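Local atomic coordinates of putative neuraminyllactose-binding hemagglutinin homolog (Helicobacter pylori, PDB entry 3BGH), a protein that is of uncertain function but is probably an outer-membrane lipoprotein adhesin related to neuraminyllactose-binding hemagglutinins. Residues E20-H24 with Y56-F60; L132-F136 with I145-G149. All coordinates share one frame; numbering follows the deposited sequence.

Contact 1: E20-H24 with Y56-F60; sequences ELHFH and YQKEF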
loop_
_atom_site.group_PDB
_atom_site.type_symbol
_atom_site.label_atom_id
_atom_site.label_comp_id
_atom_site.label_asym_id
_atom_site.label_seq_id
_atom_site.Cartn_x
_atom_site.Cartn_y
_atom_site.Cartn_z
ATOM N N GLU A 20 14.106 -17.370 -8.716
ATOM C CA GLU A 20 14.057 -16.498 -9.890
ATOM C C GLU A 20 12.656 -15.915 -10.032
ATOM O O GLU A 20 11.698 -16.453 -9.462
ATOM C CB GLU A 20 14.504 -17.231 -11.161
ATOM C CG GLU A 20 15.925 -16.815 -11.683
ATOM C CD GLU A 20 17.083 -17.413 -10.864
ATOM O OE1 GLU A 20 18.135 -16.727 -10.705
ATOM O OE2 GLU A 20 16.936 -18.569 -10.382
ATOM N N LEU A 21 12.536 -14.801 -10.746
ATOM C CA LEU A 21 11.235 -14.187 -10.915
ATOM C C LEU A 21 10.308 -15.227 -11.521
ATOM O O LEU A 21 10.742 -16.049 -12.316
ATOM C CB LEU A 21 11.321 -12.978 -11.819
ATOM C CG LEU A 21 11.796 -11.663 -11.220
ATOM C CD1 LEU A 21 11.783 -10.585 -12.316
ATOM C CD2 LEU A 21 10.922 -11.263 -10.059
ATOM N N HIS A 22 9.039 -15.228 -11.139
ATOM C CA HIS A 22 8.120 -16.163 -11.755
ATOM C C HIS A 22 6.734 -15.600 -11.956
ATOM O O HIS A 22 5.782 -16.029 -11.308
ATOM C CB HIS A 22 8.072 -17.493 -11.011
ATOM C CG HIS A 22 7.516 -18.607 -11.838
ATOM N ND1 HIS A 22 6.376 -19.301 -11.484
ATOM C CD2 HIS A 22 7.917 -19.118 -13.030
ATOM C CE1 HIS A 22 6.115 -20.211 -12.410
ATOM N NE2 HIS A 22 7.036 -20.122 -13.356
ATOM N N PHE A 23 6.627 -14.651 -12.889
ATOM C CA PHE A 23 5.355 -14.013 -13.171
ATOM C C PHE A 23 4.570 -14.847 -14.205
ATOM O O PHE A 23 4.345 -14.427 -15.327
ATOM C CB PHE A 23 5.575 -12.528 -13.535
ATOM C CG PHE A 23 6.327 -11.729 -12.450
ATOM C CD1 PHE A 23 6.526 -12.251 -11.162
ATOM C CD2 PHE A 23 6.818 -10.449 -12.715
ATOM C CE1 PHE A 23 7.205 -11.519 -10.175
ATOM C CE2 PHE A 23 7.488 -9.699 -11.719
ATOM C CZ PHE A 23 7.673 -10.233 -10.461
ATOM N N HIS A 24 4.162 -16.053 -13.794
ATOM C CA HIS A 24 3.371 -16.984 -14.643
ATOM C C HIS A 24 2.468 -17.869 -13.766
ATOM O O HIS A 24 2.919 -18.495 -12.802
ATOM C CB HIS A 24 4.289 -17.829 -15.579
ATOM C CG HIS A 24 3.557 -18.754 -16.525
ATOM N ND1 HIS A 24 3.441 -20.117 -16.302
ATOM C CD2 HIS A 24 2.933 -18.517 -17.705
ATOM C CE1 HIS A 24 2.766 -20.672 -17.295
ATOM N NE2 HIS A 24 2.444 -19.723 -18.160
ATOM N N TYR A 56 11.238 -5.153 -12.737
ATOM C CA TYR A 56 10.287 -6.073 -12.073
ATOM C C TYR A 56 8.883 -5.561 -12.281
ATOM O O TYR A 56 7.997 -6.328 -12.618
ATOM C CB TYR A 56 10.534 -6.220 -10.578
ATOM C CG TYR A 56 11.779 -6.989 -10.207
ATOM C CD1 TYR A 56 12.745 -7.316 -11.144
ATOM C CD2 TYR A 56 12.030 -7.317 -8.887
ATOM C CE1 TYR A 56 13.919 -7.965 -10.764
ATOM C CE2 TYR A 56 13.160 -7.971 -8.516
ATOM C CZ TYR A 56 14.112 -8.289 -9.453
ATOM O OH TYR A 56 15.248 -8.959 -9.027
ATOM N N GLN A 57 8.716 -4.253 -12.123
ATOM C CA GLN A 57 7.451 -3.609 -12.349
ATOM C C GLN A 57 6.995 -3.919 -13.782
ATOM O O GLN A 57 5.899 -4.471 -13.964
ATOM C CB GLN A 57 7.592 -2.121 -12.129
ATOM C CG GLN A 57 6.445 -1.315 -12.574
ATOM C CD GLN A 57 6.768 0.154 -12.620
ATOM O OE1 GLN A 57 7.914 0.525 -12.821
ATOM N NE2 GLN A 57 5.753 1.010 -12.485
ATOM N N LYS A 58 7.837 -3.588 -14.777
ATOM C CA LYS A 58 7.541 -3.817 -16.196
ATOM C C LYS A 58 7.149 -5.274 -16.485
ATOM O O LYS A 58 6.167 -5.543 -17.159
ATOM C CB LYS A 58 8.726 -3.392 -17.074
ATOM C CG LYS A 58 8.740 -1.901 -17.397
ATOM C CD LYS A 58 10.186 -1.300 -17.394
ATOM C CE LYS A 58 10.172 0.202 -17.743
ATOM N NZ LYS A 58 11.492 0.939 -17.487
ATOM N N GLU A 59 7.910 -6.209 -15.944
ATOM C CA GLU A 59 7.701 -7.604 -16.217
ATOM C C GLU A 59 6.446 -8.137 -15.485
ATOM O O GLU A 59 5.704 -8.973 -16.016
ATOM C CB GLU A 59 8.993 -8.330 -15.881
ATOM C CG GLU A 59 8.882 -9.654 -15.232
ATOM C CD GLU A 59 9.202 -10.779 -16.153
ATOM O OE1 GLU A 59 8.760 -10.721 -17.334
ATOM O OE2 GLU A 59 9.873 -11.737 -15.685
ATOM N N PHE A 60 6.212 -7.629 -14.275
ATOM C CA PHE A 60 4.953 -7.812 -13.554
ATOM C C PHE A 60 3.749 -7.238 -14.340
ATOM O O PHE A 60 2.719 -7.897 -14.449
ATOM C CB PHE A 60 5.070 -7.170 -12.154
ATOM C CG PHE A 60 4.001 -7.570 -11.189
ATOM C CD1 PHE A 60 4.283 -8.443 -10.131
ATOM C CD2 PHE A 60 2.728 -7.032 -11.274
ATOM C CE1 PHE A 60 3.290 -8.792 -9.199
ATOM C CE2 PHE A 60 1.748 -7.388 -10.350
ATOM C CZ PHE A 60 2.021 -8.256 -9.311
#
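Phe23 lays one face of its ring over the edge of the Phe60 ring, an edge-to-face (T-shaped) pair with centroids 5.2 Å apart and planes at 76°. An N-terminal loop is packing here on helix 54-73, and Phe23 sits at the centre of an inverse gamma turn in that loop. CG of Phe23 lies anti to its carbonyl carbon (chi1 -57°), which sets the CD2-CE2 side of the ring against the helix backbone. The CG methylene of Glu59 comes up obliquely to the same side, 3.4 Å from CD2 of Phe23, while the carboxylate of Glu59 turns to a salt bridge with Lys62. Phe23 and Phe60 both meet the ring of Tyr198 on helix 186-208, so the loop residue fits where two helices lie together. Asn195 of that second helix holds the loop backbone through hydrogen bonds to Glu20 O and His22 N. Leu21 reaches over a face of the ring of Tyr56, one helical turn before Phe60, in an off-centre CH-pi contact, its CD1 4.0 Å from the ring centroid. The carbonyl O of Tyr56 accepts the helical bond from Phe60 N and lies at the edge of the Phe23 ring, 3.5 Å from Phe23 CE2.

Contact 2: L132-F136 with I145-G149; sequences LNLNF and IHSFG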
loop_
_atom_site.group_PDB
_atom_site.type_symbol
_atom_site.label_atom_id
_atom_site.label_comp_id
_atom_site.label_asym_id
_atom_site.label_seq_id
_atom_site.Cartn_x
_atom_site.Cartn_y
_atom_site.Cartn_z
ATOM N N LEU A 132 -4.298 -3.751 -5.564
ATOM C CA LEU A 132 -4.645 -3.642 -6.965
ATOM C C LEU A 132 -6.124 -3.504 -7.183
ATOM O O LEU A 132 -6.949 -4.214 -6.584
ATOM C CB LEU A 132 -4.134 -4.838 -7.727
ATOM C CG LEU A 132 -2.808 -4.567 -8.417
ATOM C CD1 LEU A 132 -1.687 -4.350 -7.416
ATOM C CD2 LEU A 132 -2.458 -5.727 -9.356
ATOM N N ASN A 133 -6.462 -2.597 -8.078
ATOM C CA ASN A 133 -7.835 -2.408 -8.429
ATOM C C ASN A 133 -8.116 -2.663 -9.897
ATOM O O ASN A 133 -7.616 -1.946 -10.776
ATOM C CB ASN A 133 -8.255 -0.997 -8.100
ATOM C CG ASN A 133 -9.732 -0.845 -8.130
ATOM O OD1 ASN A 133 -10.449 -1.402 -7.269
ATOM N ND2 ASN A 133 -10.226 -0.115 -9.118
ATOM N N LEU A 134 -8.953 -3.664 -10.157
ATOM C CA LEU A 134 -9.482 -3.891 -11.491
ATOM C C LEU A 134 -10.798 -3.118 -11.733
ATOM O O LEU A 134 -11.805 -3.427 -11.113
ATOM C CB LEU A 134 -9.684 -5.381 -11.698
ATOM C CG LEU A 134 -10.132 -5.844 -13.089
ATOM C CD1 LEU A 134 -9.169 -5.349 -14.143
ATOM C CD2 LEU A 134 -10.171 -7.341 -13.104
ATOM N N ASN A 135 -10.785 -2.139 -12.658
ATOM C CA ASN A 135 -12.020 -1.411 -13.030
ATOM C C ASN A 135 -12.768 -1.989 -14.236
ATOM O O ASN A 135 -12.169 -2.304 -15.262
ATOM C CB ASN A 135 -11.775 0.110 -13.194
ATOM C CG ASN A 135 -11.992 0.894 -11.882
ATOM O OD1 ASN A 135 -12.341 0.320 -10.859
ATOM N ND2 ASN A 135 -11.824 2.211 -11.928
ATOM N N PHE A 136 -14.078 -2.140 -14.100
ATOM C CA PHE A 136 -14.930 -2.589 -15.190
ATOM C C PHE A 136 -15.624 -1.368 -15.767
ATOM O O PHE A 136 -16.400 -0.707 -15.086
ATOM C CB PHE A 136 -15.981 -3.616 -14.706
ATOM C CG PHE A 136 -15.409 -4.914 -14.207
ATOM C CD1 PHE A 136 -15.748 -6.107 -14.820
ATOM C CD2 PHE A 136 -14.572 -4.955 -13.096
ATOM C CE1 PHE A 136 -15.247 -7.324 -14.334
ATOM C CE2 PHE A 136 -14.050 -6.182 -12.620
ATOM C CZ PHE A 136 -14.376 -7.348 -13.239
ATOM N N ILE A 145 -18.338 0.810 -13.913
ATOM C CA ILE A 145 -19.514 0.072 -13.467
ATOM C C ILE A 145 -19.202 -0.769 -12.214
ATOM O O ILE A 145 -20.062 -0.987 -11.354
ATOM C CB ILE A 145 -20.101 -0.790 -14.628
ATOM C CG1 ILE A 145 -21.099 0.027 -15.446
ATOM C CG2 ILE A 145 -20.881 -2.009 -14.132
ATOM C CD1 ILE A 145 -20.476 0.943 -16.447
ATOM N N HIS A 146 -17.968 -1.232 -12.088
ATOM C CA HIS A 146 -17.657 -2.127 -11.012
ATOM C C HIS A 146 -16.179 -2.119 -10.739
ATOM O O HIS A 146 -15.393 -2.050 -11.682
ATOM C CB HIS A 146 -18.105 -3.534 -11.388
ATOM C CG HIS A 146 -17.940 -4.501 -10.278
ATOM N ND1 HIS A 146 -18.803 -4.542 -9.206
ATOM C CD2 HIS A 146 -16.969 -5.406 -10.019
ATOM C CE1 HIS A 146 -18.410 -5.483 -8.365
ATOM N NE2 HIS A 146 -17.290 -6.007 -8.827
ATOM N N SER A 147 -15.801 -2.199 -9.465
ATOM C CA SER A 147 -14.402 -2.214 -9.067
ATOM C C SER A 147 -14.144 -3.467 -8.264
ATOM O O SER A 147 -14.877 -3.742 -7.326
ATOM C CB SER A 147 -14.046 -0.991 -8.200
ATOM O OG SER A 147 -14.196 0.228 -8.911
ATOM N N PHE A 148 -13.085 -4.200 -8.607
ATOM C CA PHE A 148 -12.753 -5.423 -7.876
ATOM C C PHE A 148 -11.307 -5.258 -7.410
ATOM O O PHE A 148 -10.427 -4.938 -8.199
ATOM C CB PHE A 148 -12.966 -6.670 -8.753
ATOM C CG PHE A 148 -12.261 -7.916 -8.251
ATOM C CD1 PHE A 148 -11.094 -8.351 -8.858
ATOM C CD2 PHE A 148 -12.771 -8.657 -7.184
ATOM C CE1 PHE A 148 -10.420 -9.517 -8.430
ATOM C CE2 PHE A 148 -12.105 -9.823 -6.698
ATOM C CZ PHE A 148 -10.923 -10.260 -7.340
ATOM N N GLY A 149 -11.093 -5.427 -6.112
ATOM C CA GLY A 149 -9.791 -5.202 -5.509
ATOM C C GLY A 149 -9.064 -6.475 -5.105
ATOM O O GLY A 149 -9.674 -7.471 -4.740
#
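Strands 132-136 and 145-149 run antiparallel at 157°, with Leu134-Phe148 and Phe136-His146 as hydrogen-bonded pairs and Asn133-Gly149 and Asn135-Ser147 as non-hydrogen-bonded ones. A classic beta bulge closes one end of this piece of hairpin: Ile145 and His146 both face Phe136, whose O takes a nearly straight bond from Ile145 N (2.7 Å) and a weak one from His146 N (3.4 Å). Phe136 and His146 point the same way, and the imidazole turns its CD2 edge to a face of the phenyl ring, planes at 79°. On the same side of the sheet, Phe136 CE2 meets Phe148 CB at 4.0 Å. The face bearing Asn133, Asn135 and Ser147 is polar. Asn135 OD1 receives Ser147 OG at 2.7 Å, the hydroxyl tilted 29° from the amide carbonyl plane, and also a weak bond from Asn133 ND2, so two donors hold the amide. Asn135 ND2 bonds to Asp111 O, and Ser147 OG to Val113 N, both of the second subunit; from the other face His146 ND1 bonds to Glu115 OE1 of that subunit. Leu134 and Phe148 pack on helix 186-208, touching Ile205 and His204 respectively, and Phe136 reaches Met214 of helix 211-223. Strand 98-114 flanks 132-136 on its other side, bonded to the backbones of Asn133 and Asn135.

How the contacts relate
From the N terminus, the chain enters contact 1 in the loop at 20-24, runs through strand 38-48 and returns at 56-60 on helix 54-73, closing a loop with 31 residues between its segments. Contact 2 opens only afterwards and joins the two arms of the hairpin of strands 123-137 and 144-161, with eight residues between its segments, so the two stand in series and neither nest nor cross. The centres of contact 1 and contact 2 are about 22 Å apart, on opposite sides of the chain's centre, and the contacts do not touch. Helix 186-208, late in the chain, packs against both. It thus connects the N-terminal loop and helix 54-73 with the sheet.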